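PDB 5YJE: protein HIRA from Homo sapiens, which cooperates with ASF1A in replication-independent chromatin assembly, binds histones, acts as a transcription corepressor and is required for the formation of senescence-associated heterochromatin foci. Local coordinates for residues S116-S119 against R123-L126; L154-V159 against V164-E169; Y203-N206 against T211-L214; A282-L287 against H291-W296; Y300-V305 against L349-Q354. All coordinates share one frame; numbering follows the deposited sequence.

Interaction 1: S116-S119 against R123-L126; sequences SVFS and RRLL
Ser116 OG is gripped by both terminal nitrogens of Arg124: NH2 donates to it at 3.2 Å, with the oxygen close to the guanidinium plane, and NH1 adds a second, weak bond. The setting is the end of strand 114-119 in a four-stranded antiparallel sheet, consistent with a blade of a beta-propeller, where the chain turns back through 123-126 with a single bridge between Phe118 and Arg124. Two backbone bonds hold that return: Ser119 N to Arg123 O at 2.6 Å, and an almost straight one from Leu125 N to Val117 O, 2.8 Å at 176°. The Arg124 side chain leaves its backbone extended and then bends at chi3 (-57°), which brings the guanidinium alongside the strand. There NH1 also reaches Leu126 O at 3.1 Å, in the guanidinium plane, so two acceptors fix the group's edge. Phe118 CZ sits over one face, 3.7 Å above the plane, with ring and guanidinium planes 59° apart. Replacing Arg124 by an alanine would probably leave Ser116 OG and Leu126 O without these donors and open a gap beside the Phe118 ring. The other end of the turn looks outward to the trimer: Glu315 of a second subunit forms a salt bridge with Arg123 and a hydrogen bond with Ser119 OG. That same hydroxyl accepts Arg123 N, and Ser119 CB lies 3.9 Å from Leu125 CD2.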
# COMPACT_ATOMS: atom_id res chain seq x y z
N SER B 116 6.71 -21.92 -1.17
CA SER B 116 5.92 -22.34 -2.33
C SER B 116 4.51 -22.68 -1.89
O SER B 116 4.28 -23.20 -0.80
CB SER B 116 6.56 -23.53 -3.05
OG SER B 116 7.84 -23.20 -3.56
N VAL B 117 3.55 -22.35 -2.74
CA VAL B 117 2.14 -22.47 -2.40
C VAL B 117 1.46 -23.31 -3.48
O VAL B 117 1.59 -23.03 -4.68
CB VAL B 117 1.49 -21.08 -2.26
CG1 VAL B 117 -0.00 -21.20 -1.94
CG2 VAL B 117 2.23 -20.26 -1.17
N PHE B 118 0.76 -24.35 -3.04
CA PHE B 118 0.13 -25.37 -3.87
C PHE B 118 -1.37 -25.42 -3.60
O PHE B 118 -1.84 -25.19 -2.48
CB PHE B 118 0.75 -26.75 -3.62
CG PHE B 118 2.18 -26.83 -4.00
CD1 PHE B 118 3.17 -26.54 -3.08
CD2 PHE B 118 2.54 -27.13 -5.31
CE1 PHE B 118 4.51 -26.58 -3.45
CE2 PHE B 118 3.87 -27.15 -5.69
CZ PHE B 118 4.86 -26.89 -4.76
N SER B 119 -2.12 -25.73 -4.66
CA SER B 119 -3.56 -25.85 -4.56
C SER B 119 -3.94 -27.10 -3.76
O SER B 119 -3.11 -27.95 -3.42
CB SER B 119 -4.21 -25.93 -5.94
OG SER B 119 -4.06 -27.23 -6.49
N ARG B 123 -1.47 -28.35 -7.40
CA ARG B 123 -0.86 -27.52 -8.43
C ARG B 123 -0.15 -26.33 -7.77
O ARG B 123 -0.69 -25.71 -6.86
CB ARG B 123 -1.94 -27.06 -9.41
CG ARG B 123 -1.42 -26.44 -10.69
CD ARG B 123 -2.60 -26.09 -11.59
NE ARG B 123 -3.79 -25.73 -10.82
CZ ARG B 123 -4.16 -24.47 -10.56
NH1 ARG B 123 -3.43 -23.47 -11.02
NH2 ARG B 123 -5.25 -24.23 -9.85
N ARG B 124 1.07 -26.05 -8.22
CA ARG B 124 1.75 -24.84 -7.79
C ARG B 124 0.96 -23.62 -8.23
O ARG B 124 0.67 -23.47 -9.42
CB ARG B 124 3.16 -24.76 -8.38
CG ARG B 124 3.70 -23.35 -8.29
CD ARG B 124 5.10 -23.23 -8.78
NE ARG B 124 6.05 -24.11 -8.08
CZ ARG B 124 6.63 -23.83 -6.91
NH1 ARG B 124 6.34 -22.69 -6.27
NH2 ARG B 124 7.49 -24.69 -6.37
N LEU B 125 0.62 -22.75 -7.29
CA LEU B 125 -0.21 -21.60 -7.62
C LEU B 125 0.58 -20.35 -7.96
O LEU B 125 0.09 -19.51 -8.74
CB LEU B 125 -1.16 -21.31 -6.46
CG LEU B 125 -2.16 -22.43 -6.22
CD1 LEU B 125 -2.89 -22.24 -4.88
CD2 LEU B 125 -3.15 -22.47 -7.36
N LEU B 126 1.78 -20.18 -7.40
CA LEU B 126 2.59 -18.99 -7.59
C LEU B 126 4.04 -19.40 -7.64
O LEU B 126 4.42 -20.44 -7.12
CB LEU B 126 2.41 -17.96 -6.46
CG LEU B 126 0.98 -17.64 -6.03
CD1 LEU B 126 0.90 -17.25 -4.55
CD2 LEU B 126 0.40 -16.56 -6.93

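Interaction 2: L154-V159 against V164-E169; sequences LSVWDV and VVVKEE
Val156 O takes two backbone donors at once, Val165 N at 2.6 Å and Val166 N at 3.0 Å, both arriving from the same face of its carbonyl plane. This is a classic beta bulge in the hairpin of strands 153-158 and 163-170, the last two strands of a four-stranded antiparallel sheet, and the tight part of the contact surrounds it. Val156 turns its methyls to both bulge residues: CG2 meets Val166 CG2 at 3.7 Å, and CG1 meets Val165 CB at 3.8 Å. With CG1 of Val166 anti to the backbone N (chi1 -176°), that methyl is directed to Leu154, touching its CD2. A second irregularity follows, a G1 bulge in which Glu168 and Glu169 both face Leu154; Glu169 N donates to Leu154 O, whereas Glu168 turns through positive phi (44°). Here the packing loosens. Glu168 and Lys167 are partly exposed, and Ser155 OG receives only a weak bond from Glu168 N; Lys167 instead sends NZ to Ser210 and Glu169 of a second subunit. Across the sheet from the valine cluster, Trp157 lays its pyrrole side near Val164 and donates NE1 to Leu209 O of that second subunit. A leucine in place of Trp157 would probably leave that carbonyl without its donor and uncover Val164 at the subunit boundary. Ser155 CB lies over one face of the indole; toward 164-169 the ring comes nearest through CD1, 3.6 Å from Val164 CA.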
# COMPACT_ATOMS: atom_id res chain seq x y z
N LEU B 154 6.53 -10.75 9.93
CA LEU B 154 5.29 -11.48 9.73
C LEU B 154 4.72 -11.05 8.39
O LEU B 154 4.67 -9.85 8.09
CB LEU B 154 4.30 -11.17 10.87
CG LEU B 154 2.97 -11.94 10.97
CD1 LEU B 154 2.43 -11.80 12.40
CD2 LEU B 154 1.92 -11.48 9.99
N SER B 155 4.29 -12.01 7.58
CA SER B 155 3.68 -11.71 6.29
C SER B 155 2.42 -12.53 6.13
O SER B 155 2.30 -13.65 6.62
CB SER B 155 4.61 -12.01 5.12
OG SER B 155 5.75 -11.17 5.10
N VAL B 156 1.44 -11.93 5.46
CA VAL B 156 0.20 -12.62 5.14
C VAL B 156 -0.13 -12.32 3.69
O VAL B 156 -0.09 -11.16 3.26
CB VAL B 156 -0.98 -12.21 6.05
CG1 VAL B 156 -2.24 -13.00 5.69
CG2 VAL B 156 -0.62 -12.39 7.53
N TRP B 157 -0.42 -13.36 2.94
CA TRP B 157 -0.83 -13.23 1.56
C TRP B 157 -2.17 -13.91 1.38
O TRP B 157 -2.45 -14.95 1.99
CB TRP B 157 0.19 -13.85 0.61
CG TRP B 157 1.52 -13.20 0.62
CD1 TRP B 157 1.91 -12.10 -0.09
CD2 TRP B 157 2.67 -13.64 1.35
NE1 TRP B 157 3.24 -11.81 0.17
CE2 TRP B 157 3.73 -12.75 1.05
CE3 TRP B 157 2.91 -14.70 2.23
CZ2 TRP B 157 5.00 -12.88 1.60
CZ3 TRP B 157 4.18 -14.84 2.78
CH2 TRP B 157 5.20 -13.94 2.46
N ASP B 158 -3.02 -13.26 0.59
CA ASP B 158 -4.24 -13.86 0.09
C ASP B 158 -3.85 -14.55 -1.21
O ASP B 158 -3.71 -13.89 -2.25
CB ASP B 158 -5.31 -12.78 -0.11
CG ASP B 158 -6.62 -13.32 -0.65
OD1 ASP B 158 -6.67 -14.42 -1.23
OD2 ASP B 158 -7.62 -12.58 -0.54
N VAL B 159 -3.63 -15.86 -1.18
CA VAL B 159 -3.16 -16.49 -2.42
C VAL B 159 -4.29 -16.62 -3.43
O VAL B 159 -4.03 -16.71 -4.63
CB VAL B 159 -2.49 -17.86 -2.19
CG1 VAL B 159 -1.31 -17.73 -1.23
CG2 VAL B 159 -3.48 -18.85 -1.68
N VAL B 164 -0.81 -9.16 -1.34
CA VAL B 164 -0.28 -9.19 0.02
C VAL B 164 -1.34 -8.62 0.96
O VAL B 164 -2.05 -7.66 0.61
CB VAL B 164 1.03 -8.39 0.13
CG1 VAL B 164 0.83 -6.93 -0.32
CG2 VAL B 164 1.59 -8.46 1.54
N VAL B 165 -1.48 -9.23 2.12
CA VAL B 165 -2.35 -8.69 3.16
C VAL B 165 -1.54 -7.96 4.22
O VAL B 165 -1.86 -6.83 4.59
CB VAL B 165 -3.20 -9.81 3.78
CG1 VAL B 165 -4.03 -9.25 4.91
CG2 VAL B 165 -4.07 -10.45 2.72
N VAL B 166 -0.48 -8.60 4.71
CA VAL B 166 0.43 -7.99 5.67
C VAL B 166 1.84 -8.11 5.12
O VAL B 166 2.31 -9.22 4.85
CB VAL B 166 0.33 -8.66 7.05
CG1 VAL B 166 1.22 -7.94 8.04
CG2 VAL B 166 -1.11 -8.71 7.54
N LYS B 167 2.53 -6.98 4.98
CA LYS B 167 3.84 -6.91 4.34
C LYS B 167 4.93 -6.80 5.40
O LYS B 167 5.22 -5.70 5.88
CB LYS B 167 3.89 -5.73 3.37
CG LYS B 167 5.26 -5.45 2.75
CD LYS B 167 5.71 -6.58 1.86
CE LYS B 167 7.05 -6.28 1.17
NZ LYS B 167 7.00 -5.11 0.25
N GLU B 168 5.54 -7.93 5.75
CA GLU B 168 6.77 -8.00 6.55
C GLU B 168 6.76 -7.06 7.77
O GLU B 168 7.65 -6.23 7.94
CB GLU B 168 8.01 -7.72 5.69
CG GLU B 168 8.50 -8.90 4.86
CD GLU B 168 8.86 -8.50 3.43
OE1 GLU B 168 8.22 -9.04 2.50
OE2 GLU B 168 9.76 -7.64 3.23
N GLU B 169 5.76 -7.22 8.62
CA GLU B 169 5.66 -6.39 9.83
C GLU B 169 6.56 -6.96 10.91
O GLU B 169 6.44 -8.13 11.27
CB GLU B 169 4.23 -6.33 10.34
CG GLU B 169 3.37 -5.53 9.42
CD GLU B 169 3.79 -4.06 9.34
OE1 GLU B 169 4.11 -3.46 10.39
OE2 GLU B 169 3.77 -3.52 8.22

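Interaction 3: Y203-N206 against T211-L214; sequences YCFN and TWNL
Cys204 and Asn213 form an antiparallel hydrogen-bonded pair, Cys204 N to Asn213 O at 2.9 Å and Asn213 N to Cys204 O at 2.8 Å, in a hairpin whose strand axes lie 142° apart. The next such pair, Asn206 with Thr211, has one sound bond, Asn206 N to Thr211 O at 2.8 Å, and a weaker return. Between the two, Phe205 faces Trp212 on one side of the sheet in an edge-to-face pair: CD1 of Phe205 stands over the centre of the indole, and the planes are 80° apart. Phe205 CB continues over the indole's six-membered ring, 3.9 Å from its centroid, so a single residue occupies that face with both methylene and ring. A chi1 of -168° swings the phenyl to the carbonyl side of its own backbone, where it also sets one face over Thr211 O. Further along the same side, Leu214 CD1 makes a CH-pi contact 4.0 Å from the centroid of Tyr203. The indole NE1 donates to Ser170 O. Aromatic rings thus pack one face of the hairpin, while the backbone of Trp212 and Asn213, in the strand that is outermost within the chain, pairs with a strand of a third subunit and carries the sheet onward.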
# COMPACT_ATOMS: atom_id res chain seq x y z
N TYR B 203 -2.65 -8.58 20.57
CA TYR B 203 -2.49 -7.59 19.52
C TYR B 203 -2.86 -8.25 18.20
O TYR B 203 -2.41 -9.36 17.92
CB TYR B 203 -1.07 -7.06 19.44
CG TYR B 203 -0.57 -6.37 20.69
CD1 TYR B 203 0.03 -7.09 21.73
CD2 TYR B 203 -0.70 -5.00 20.82
CE1 TYR B 203 0.49 -6.44 22.86
CE2 TYR B 203 -0.25 -4.34 21.92
CZ TYR B 203 0.33 -5.05 22.94
OH TYR B 203 0.75 -4.34 24.04
N CYS B 204 -3.65 -7.56 17.40
CA CYS B 204 -3.89 -8.04 16.07
C CYS B 204 -3.38 -6.97 15.11
O CYS B 204 -3.25 -5.80 15.48
CB CYS B 204 -5.37 -8.32 15.85
SG CYS B 204 -6.28 -6.87 15.43
N PHE B 205 -3.03 -7.40 13.89
CA PHE B 205 -2.57 -6.46 12.87
C PHE B 205 -3.74 -6.12 11.95
O PHE B 205 -4.34 -7.02 11.34
CB PHE B 205 -1.39 -7.00 12.06
CG PHE B 205 -0.73 -5.94 11.23
CD1 PHE B 205 0.27 -5.15 11.75
CD2 PHE B 205 -1.19 -5.67 9.95
CE1 PHE B 205 0.85 -4.12 10.99
CE2 PHE B 205 -0.62 -4.67 9.20
CZ PHE B 205 0.40 -3.89 9.72
N ASN B 206 -4.07 -4.84 11.85
CA ASN B 206 -5.13 -4.43 10.96
C ASN B 206 -4.52 -4.08 9.61
O ASN B 206 -3.62 -3.23 9.56
CB ASN B 206 -5.90 -3.25 11.52
CG ASN B 206 -7.16 -2.95 10.71
OD1 ASN B 206 -7.23 -1.95 10.00
ND2 ASN B 206 -8.14 -3.86 10.77
N THR B 211 -1.55 -1.32 11.31
CA THR B 211 -1.19 -1.10 12.70
C THR B 211 -1.29 -2.40 13.48
O THR B 211 -2.17 -3.24 13.23
CB THR B 211 -2.11 -0.05 13.39
OG1 THR B 211 -3.48 -0.39 13.14
CG2 THR B 211 -1.85 1.36 12.89
N TRP B 212 -0.41 -2.54 14.45
CA TRP B 212 -0.70 -3.39 15.60
C TRP B 212 -1.73 -2.70 16.49
O TRP B 212 -1.57 -1.53 16.86
CB TRP B 212 0.58 -3.66 16.36
CG TRP B 212 1.47 -4.58 15.60
CD1 TRP B 212 2.68 -4.28 15.04
CD2 TRP B 212 1.21 -5.96 15.30
NE1 TRP B 212 3.19 -5.40 14.42
CE2 TRP B 212 2.31 -6.44 14.56
CE3 TRP B 212 0.15 -6.83 15.58
CZ2 TRP B 212 2.39 -7.76 14.10
CZ3 TRP B 212 0.22 -8.14 15.13
CH2 TRP B 212 1.34 -8.59 14.40
N ASN B 213 -2.80 -3.42 16.81
CA ASN B 213 -3.88 -2.91 17.63
C ASN B 213 -4.11 -3.80 18.84
O ASN B 213 -4.24 -5.02 18.70
CB ASN B 213 -5.18 -2.78 16.85
CG ASN B 213 -5.04 -1.89 15.65
OD1 ASN B 213 -4.97 -2.37 14.52
ND2 ASN B 213 -4.96 -0.59 15.89
N LEU B 214 -4.20 -3.18 20.01
CA LEU B 214 -4.55 -3.86 21.25
C LEU B 214 -6.05 -4.13 21.28
O LEU B 214 -6.85 -3.20 21.44
CB LEU B 214 -4.13 -3.02 22.45
CG LEU B 214 -4.37 -3.68 23.79
CD1 LEU B 214 -3.38 -4.84 24.00
CD2 LEU B 214 -4.27 -2.63 24.89

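Interaction 4: A282-L287 against H291-W296; sequences AAALTL and HEYRHW
Tyr293 lays its ring obliquely near Leu285 N and the Ala284 carbonyl carbon of the 282-287 helix. Leu285 CB is 3.7 Å from Tyr293 CE1, and CD1 of the ring lies equally near, so one methylene spans the side of the phenol. Two other rings stand beside each other within 291-296: His295 CD2 lies 3.8 Å above one face of the Trp296 indole, offset toward the rim, while Trp296 NE1 sits at the edge of the imidazole, close to its plane. The shared setting is an antiparallel helical hairpin, helix 266-286 followed by helix 290-307; the axes of 282-286 and 291-296 approach to 8.2 Å, with 161° between their directions. Such close spacing is consistent with the small Ala284 at the crossing: its CB touches the Tyr293 backbone, 3.5 Å from CA, and lies 4.0 Å from Tyr293 CB. CG of Tyr293 is turned anti to the backbone N (chi1 -179°), which carries the ring past this alanine and on to Leu285. Glu292, also near Ala284, ties its carboxylate to the backbone N of Ala245, and Trp296 packs on Leu244 of helix 243-247. Between the two segments, no hydrogen bond is formed. What results is a join made by apolar packing, in which a small residue allows the close approach and an aromatic side chain fills the flank.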
# COMPACT_ATOMS: atom_id res chain seq x y z
N ALA B 282 -14.88 -1.58 18.94
CA ALA B 282 -13.69 -1.28 18.17
C ALA B 282 -12.86 -2.54 17.93
O ALA B 282 -12.31 -2.73 16.84
CB ALA B 282 -12.86 -0.23 18.89
N ALA B 283 -12.76 -3.40 18.93
CA ALA B 283 -11.96 -4.60 18.80
C ALA B 283 -12.57 -5.52 17.77
O ALA B 283 -11.86 -6.12 16.95
CB ALA B 283 -11.83 -5.30 20.16
N ALA B 284 -13.90 -5.60 17.76
CA ALA B 284 -14.56 -6.46 16.79
C ALA B 284 -14.39 -5.91 15.37
O ALA B 284 -14.14 -6.68 14.44
CB ALA B 284 -16.04 -6.62 17.15
N LEU B 285 -14.48 -4.59 15.21
CA LEU B 285 -14.21 -3.96 13.92
C LEU B 285 -12.77 -4.20 13.45
O LEU B 285 -12.53 -4.58 12.30
CB LEU B 285 -14.51 -2.46 14.03
CG LEU B 285 -14.23 -1.57 12.82
CD1 LEU B 285 -15.12 -1.96 11.67
CD2 LEU B 285 -14.51 -0.15 13.21
N THR B 286 -11.80 -3.98 14.34
CA THR B 286 -10.39 -4.22 14.04
C THR B 286 -10.13 -5.66 13.59
O THR B 286 -9.35 -5.90 12.66
CB THR B 286 -9.55 -3.90 15.28
OG1 THR B 286 -9.70 -2.52 15.61
CG2 THR B 286 -8.09 -4.17 15.03
N LEU B 287 -10.76 -6.62 14.26
CA LEU B 287 -10.69 -8.02 13.88
C LEU B 287 -11.50 -8.34 12.63
O LEU B 287 -11.40 -9.46 12.12
CB LEU B 287 -11.18 -8.89 15.05
CG LEU B 287 -10.20 -9.41 16.10
CD1 LEU B 287 -9.17 -10.36 15.50
CD2 LEU B 287 -9.50 -8.25 16.76
N HIS B 291 -20.15 -10.89 12.89
CA HIS B 291 -21.18 -11.25 13.85
C HIS B 291 -20.89 -10.61 15.21
O HIS B 291 -21.81 -10.09 15.86
CB HIS B 291 -21.29 -12.77 13.96
N GLU B 292 -19.62 -10.59 15.62
CA GLU B 292 -19.27 -10.01 16.92
C GLU B 292 -19.37 -8.49 16.89
O GLU B 292 -19.77 -7.87 17.88
CB GLU B 292 -17.87 -10.47 17.33
CG GLU B 292 -17.84 -11.93 17.81
CD GLU B 292 -16.47 -12.40 18.28
OE1 GLU B 292 -15.45 -12.01 17.66
OE2 GLU B 292 -16.41 -13.13 19.29
N TYR B 293 -19.03 -7.88 15.75
CA TYR B 293 -19.22 -6.44 15.62
C TYR B 293 -20.68 -6.07 15.79
O TYR B 293 -21.02 -5.18 16.58
CB TYR B 293 -18.71 -5.93 14.27
CG TYR B 293 -18.89 -4.42 14.13
CD1 TYR B 293 -18.00 -3.55 14.74
CD2 TYR B 293 -19.95 -3.88 13.41
CE1 TYR B 293 -18.15 -2.18 14.63
CE2 TYR B 293 -20.11 -2.50 13.29
CZ TYR B 293 -19.21 -1.65 13.92
OH TYR B 293 -19.33 -0.28 13.83
N ARG B 294 -21.57 -6.75 15.05
CA ARG B 294 -22.99 -6.46 15.16
C ARG B 294 -23.49 -6.68 16.59
O ARG B 294 -24.24 -5.86 17.13
CB ARG B 294 -23.77 -7.33 14.17
CG ARG B 294 -25.27 -7.24 14.34
CD ARG B 294 -26.02 -8.10 13.34
NE ARG B 294 -27.43 -8.18 13.71
CZ ARG B 294 -27.89 -8.98 14.66
NH1 ARG B 294 -27.06 -9.77 15.33
NH2 ARG B 294 -29.19 -8.98 14.95
N HIS B 295 -23.06 -7.78 17.22
CA HIS B 295 -23.48 -8.06 18.58
C HIS B 295 -23.09 -6.93 19.53
O HIS B 295 -23.94 -6.38 20.26
CB HIS B 295 -22.87 -9.38 19.04
CG HIS B 295 -23.05 -9.63 20.50
ND1 HIS B 295 -24.28 -9.86 21.07
CD2 HIS B 295 -22.16 -9.66 21.52
CE1 HIS B 295 -24.15 -10.04 22.37
NE2 HIS B 295 -22.87 -9.92 22.67
N TRP B 296 -21.81 -6.56 19.54
CA TRP B 296 -21.35 -5.55 20.49
C TRP B 296 -21.88 -4.16 20.15
O TRP B 296 -22.12 -3.36 21.06
CB TRP B 296 -19.82 -5.55 20.54
CG TRP B 296 -19.32 -6.71 21.28
CD1 TRP B 296 -18.69 -7.79 20.77
CD2 TRP B 296 -19.43 -6.93 22.69
NE1 TRP B 296 -18.37 -8.67 21.77
CE2 TRP B 296 -18.82 -8.17 22.96
CE3 TRP B 296 -19.98 -6.20 23.76
CZ2 TRP B 296 -18.74 -8.70 24.24
CZ3 TRP B 296 -19.90 -6.72 25.02
CH2 TRP B 296 -19.28 -7.95 25.26

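Interaction 5: Y300-V305 against L349-Q354; sequences YARYLV and LPVIGQ
Val305 and Ile352 make the apolar part of the contact: CG2 of the valine meets CG1 of the isoleucine at 3.9 Å, the two side chains crossing at about a right angle. CG2 is equally near the Ile352 CA, so that methyl rests on the helix surface as well as on its branch. The other methyl of Val305, CG1, is placed by a chi1 of 164° so that it points to Val351 O, 3.6 Å away, a carbonyl near the C-terminal end of helix 341-353. The second kind of contact is aliphatic against charged. Val351 CG1 lies 3.9 Å from Arg302 CA, and its CG2 comes to the edge of the Arg302 guanidinium, near its plane, 4.0 Å from NH1. The arginine bends at chi3 (39°), which brings NH1 back beside the valine. No hydrogen bond crosses between the two segments; within them the backbone bonds are helical, such as Gly353 N to Leu349 O. In the fold, helix 290-307 meets helix 341-353 here, and the axes of the segments 300-305 and 349-353 approach to 9.4 Å and run 14° apart. Pro350 lies at a kink in the latter, one residue ahead of Val351. Cys317 of helix 310-320 and Phe362 of helix 359-370 also pack on Ile352. The chemistry implies a join held by branched aliphatic packing, buried at Val305 and Ile352 and bordered on its partly exposed side by the arginine.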
# COMPACT_ATOMS: atom_id res chain seq x y z
N TYR B 300 -23.98 -2.00 22.81
CA TYR B 300 -23.53 -0.64 23.07
C TYR B 300 -24.64 0.36 22.84
O TYR B 300 -24.81 1.31 23.63
CB TYR B 300 -22.33 -0.33 22.18
CG TYR B 300 -21.83 1.09 22.26
CD1 TYR B 300 -21.34 1.61 23.45
CD2 TYR B 300 -21.81 1.90 21.14
CE1 TYR B 300 -20.87 2.92 23.53
CE2 TYR B 300 -21.35 3.20 21.20
CZ TYR B 300 -20.89 3.70 22.39
OH TYR B 300 -20.43 5.00 22.41
N ALA B 301 -25.41 0.19 21.77
CA ALA B 301 -26.51 1.10 21.50
C ALA B 301 -27.58 0.97 22.57
O ALA B 301 -28.13 1.98 23.03
CB ALA B 301 -27.09 0.81 20.12
N ARG B 302 -27.90 -0.27 22.99
CA ARG B 302 -28.84 -0.45 24.08
C ARG B 302 -28.38 0.30 25.33
O ARG B 302 -29.18 0.94 26.01
CB ARG B 302 -29.01 -1.95 24.37
CG ARG B 302 -29.89 -2.28 25.58
CD ARG B 302 -30.59 -3.64 25.43
NE ARG B 302 -29.74 -4.66 24.80
CZ ARG B 302 -29.82 -5.03 23.52
NH1 ARG B 302 -30.72 -4.47 22.71
NH2 ARG B 302 -29.01 -5.96 23.04
N TYR B 303 -27.08 0.25 25.63
CA TYR B 303 -26.56 0.97 26.78
C TYR B 303 -26.72 2.47 26.62
O TYR B 303 -27.18 3.15 27.54
CB TYR B 303 -25.09 0.63 27.02
CG TYR B 303 -24.60 1.17 28.33
CD1 TYR B 303 -25.02 0.61 29.54
CD2 TYR B 303 -23.71 2.25 28.39
CE1 TYR B 303 -24.56 1.09 30.75
CE2 TYR B 303 -23.26 2.75 29.61
CZ TYR B 303 -23.69 2.16 30.78
OH TYR B 303 -23.25 2.62 32.00
N LEU B 304 -26.31 3.01 25.47
CA LEU B 304 -26.45 4.44 25.23
C LEU B 304 -27.89 4.89 25.42
O LEU B 304 -28.15 5.97 25.96
CB LEU B 304 -25.98 4.82 23.83
CG LEU B 304 -24.54 4.55 23.36
CD1 LEU B 304 -24.36 5.01 21.93
CD2 LEU B 304 -23.56 5.24 24.28
N VAL B 305 -28.85 4.06 24.99
CA VAL B 305 -30.26 4.39 25.19
C VAL B 305 -30.63 4.34 26.67
O VAL B 305 -31.25 5.27 27.20
CB VAL B 305 -31.14 3.45 24.34
CG1 VAL B 305 -32.58 3.50 24.83
CG2 VAL B 305 -31.06 3.83 22.86
N LEU B 349 -33.58 0.89 15.91
CA LEU B 349 -34.72 1.76 16.18
C LEU B 349 -35.80 1.15 17.07
O LEU B 349 -36.52 1.91 17.73
CB LEU B 349 -35.32 2.25 14.86
CG LEU B 349 -34.33 2.93 13.89
CD1 LEU B 349 -35.09 3.82 12.91
CD2 LEU B 349 -33.25 3.74 14.59
N PRO B 350 -35.99 -0.19 17.13
CA PRO B 350 -36.76 -0.75 18.26
C PRO B 350 -36.29 -0.25 19.62
O PRO B 350 -37.05 0.33 20.40
CB PRO B 350 -36.52 -2.27 18.12
CG PRO B 350 -36.39 -2.47 16.65
CD PRO B 350 -35.81 -1.19 16.07
N VAL B 351 -35.00 -0.47 19.89
CA VAL B 351 -34.42 -0.12 21.19
C VAL B 351 -34.49 1.38 21.41
O VAL B 351 -34.81 1.84 22.52
CB VAL B 351 -32.97 -0.64 21.26
CG1 VAL B 351 -32.53 -0.79 22.72
CG2 VAL B 351 -32.84 -1.96 20.51
N ILE B 352 -34.18 2.17 20.38
CA ILE B 352 -34.21 3.62 20.51
C ILE B 352 -35.63 4.11 20.75
O ILE B 352 -35.87 5.03 21.54
CB ILE B 352 -33.59 4.28 19.27
CG1 ILE B 352 -32.15 3.80 19.07
CG2 ILE B 352 -33.64 5.80 19.37
CD1 ILE B 352 -31.54 4.25 17.76
N GLY B 353 -36.60 3.50 20.07
CA GLY B 353 -37.99 3.84 20.30
C GLY B 353 -38.46 3.49 21.69
O GLY B 353 -39.32 4.17 22.25
N GLN B 354 -37.87 2.45 22.29
CA GLN B 354 -38.26 2.01 23.62
C GLN B 354 -38.01 3.06 24.70
O GLN B 354 -38.34 2.82 25.87
CB GLN B 354 -37.51 0.71 23.97

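How the interactions relate
The contacts follow one another along the chain, from sheet to helical bundle. Interactions 1 to 3 involve three different antiparallel sheets, interaction 1 where a strand meets the loop after it, and neighbours touch: Val159 of interaction 2 packs on Val117 and Leu126, and Phe205 and Trp212 of interaction 3 pack against interaction 2. Interaction 3 meets interaction 4 through Asn206 and Cys204 against Thr286, with centres about 14 Å apart, where sheet gives way to helix. Interactions 4 and 5 share helix 290-307, their centres about 18 Å apart. Interactions 1 and 5 lie on opposite sides of the chain's centre, about 50 Å between centres. Contacts to other subunits recur along the series, consistent with trimeric assembly.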